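Local coordinates for protein glutathione S-transferase (Sulfitobacter, PDB 4GF0) that binds glutathione and probably catalyses its conjugation to electrophilic substrates, as glutathione transferases do, at residues P89-A92 and A93-R96. Numbering follows the deposited sequence.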
ATOM      1  N   PRO A  89     -14.525  12.530   5.274  1.00 21.96           N
ATOM      2  CA  PRO A  89     -13.336  12.341   4.432  1.00 18.23           C
ATOM      3  C   PRO A  89     -12.028  12.495   5.190  1.00 14.10           C
ATOM      4  O   PRO A  89     -11.074  11.786   4.859  1.00 15.05           O
ATOM      5  CB  PRO A  89     -13.458  13.460   3.392  1.00 17.67           C
ATOM      6  CG  PRO A  89     -14.937  13.705   3.290  1.00 25.74           C
ATOM      7  CD  PRO A  89     -15.444  13.537   4.710  1.00 22.10           C
ATOM      8  N   THR A  90     -11.965  13.404   6.161  1.00 15.29           N
ATOM      9  CA  THR A  90     -10.725  13.598   6.898  1.00 16.39           C
ATOM     10  C   THR A  90     -10.383  12.363   7.715  1.00 12.27           C
ATOM     11  O   THR A  90      -9.246  11.907   7.710  1.00 13.93           O
ATOM     12  CB  THR A  90     -10.789  14.809   7.832  1.00 19.63           C
ATOM     13  OG1 THR A  90     -11.049  15.984   7.057  1.00 20.72           O
ATOM     14  CG2 THR A  90      -9.466  14.976   8.563  1.00 19.16           C
ATOM     15  N   ALA A  91     -11.370  11.837   8.432  1.00 14.25           N
ATOM     16  CA  ALA A  91     -11.161  10.639   9.234  1.00 13.75           C
ATOM     17  C   ALA A  91     -10.820   9.440   8.342  1.00 13.30           C
ATOM     18  O   ALA A  91      -9.939   8.648   8.678  1.00 14.49           O
ATOM     19  CB  ALA A  91     -12.398  10.341  10.083  1.00 19.42           C
ATOM     20  N   ALA A  92     -11.519   9.291   7.218  1.00 12.25           N
ATOM     21  CA  ALA A  92     -11.200   8.213   6.284  1.00 11.53           C
ATOM     22  C   ALA A  92      -9.767   8.343   5.755  1.00 10.78           C
ATOM     23  O   ALA A  92      -9.093   7.339   5.528  1.00 12.01           O
ATOM     24  CB  ALA A  92     -12.208   8.167   5.117  1.00 11.34           C
ATOM     25  N   ALA A  93      -9.311   9.576   5.557  1.00 12.43           N
ATOM     26  CA  ALA A  93      -7.955   9.808   5.071  1.00 12.96           C
ATOM     27  C   ALA A  93      -6.934   9.436   6.144  1.00 14.94           C
ATOM     28  O   ALA A  93      -5.847   8.937   5.851  1.00 14.17           O
ATOM     29  CB  ALA A  93      -7.782  11.266   4.610  1.00 12.18           C
ATOM     30  N   GLN A  94      -7.280   9.669   7.403  1.00 13.36           N
ATOM     31  CA  GLN A  94      -6.382   9.300   8.485  1.00 11.33           C
ATOM     32  C   GLN A  94      -6.314   7.782   8.604  1.00 14.42           C
ATOM     33  O   GLN A  94      -5.264   7.230   8.909  1.00 13.99           O
ATOM     34  CB  GLN A  94      -6.832   9.958   9.790  1.00 13.22           C
ATOM     35  CG  GLN A  94      -6.704  11.473   9.763  1.00 19.05           C
ATOM     36  CD  GLN A  94      -7.396  12.138  10.928  1.00 24.71           C
ATOM     37  OE1 GLN A  94      -8.487  11.724  11.335  1.00 24.08           O
ATOM     38  NE2 GLN A  94      -6.776  13.190  11.466  1.00 25.25           N
ATOM     39  N   MET A  95      -7.448   7.124   8.364  1.00 11.17           N
ATOM     40  CA  MET A  95      -7.519   5.668   8.321  1.00 11.06           C
ATOM     41  C   MET A  95      -6.613   5.165   7.202  1.00 12.60           C
ATOM     42  O   MET A  95      -5.802   4.270   7.407  1.00 10.25           O
ATOM     43  CB  MET A  95      -8.959   5.221   8.059  1.00  9.98           C
ATOM     44  CG  MET A  95      -9.148   3.715   7.898  1.00 11.55           C
ATOM     45  SD  MET A  95     -10.726   3.338   7.123  1.00 13.02           S
ATOM     46  CE  MET A  95     -10.358   3.750   5.408  1.00 11.96           C
ATOM     47  N   ARG A  96      -6.727   5.760   6.020  1.00 12.18           N
ATOM     48  CA  ARG A  96      -5.928   5.293   4.882  1.00  9.29           C
ATOM     49  C   ARG A  96      -4.455   5.643   5.009  1.00 12.08           C
ATOM     50  O   ARG A  96      -3.603   4.928   4.485  1.00 11.74           O
ATOM     51  CB  ARG A  96      -6.504   5.772   3.541  1.00 10.69           C
ATOM     52  CG  ARG A  96      -7.800   5.046   3.185  1.00 10.52           C
ATOM     53  CD  ARG A  96      -8.202   5.251   1.736  1.00 10.55           C
ATOM     54  NE  ARG A  96      -9.530   4.672   1.537  1.00 10.86           N
ATOM     55  CZ  ARG A  96     -10.665   5.362   1.611  1.00 13.84           C
ATOM     56  NH1 ARG A  96     -10.639   6.674   1.836  1.00 14.25           N
ATOM     57  NH2 ARG A  96     -11.829   4.736   1.457  1.00 12.93           N
TER
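The first turns of helix 89-111, which opens the all-helical C-terminal domain of the glutathione transferase fold, join Pro89-Ala92 to Ala93-Arg96 by four successive i to i+4 backbone hydrogen bonds. Ala93 N to Pro89 O and Met95 N to Ala91 O both measure 2.9 Å, and the N-H...O angles of the set, 143° to 157°, are those of a regular alpha-helix. Asp88 OD2 accepts a hydrogen bond from Ala91 N at the start of the helix.

Gln94 runs back along the helix: with CG anti to its carbonyl carbon (chi1 -66°), CG lies 3.3 Å from Thr90 O and OE1 3.6 Å from Ala91 CA. These two approaches lay the side chain against the preceding turn, whereas CD stands a loose 4.2 Å from Thr90 CG2. Truncating Gln94 to an alanine would probably leave Thr90 O and Ala91 CA without the side chain lying against them and thin the packing on Leu65 of the second subunit.

The same helix flank meets that subunit through Thr90 on Leu59 and Ala93 on Leu65, placing these turns at the dimer interface. Arg96 NH1 passes 3.9 Å from Ala92 CB, while Met95 CE, brought round by the bend at chi3, sits 4.0 Å above one guanidinium face, offset toward its rim. The charge itself is met by Asp73 of the same chain, on helix 68-78, whose OD2 forms a salt bridge with Arg96 NE.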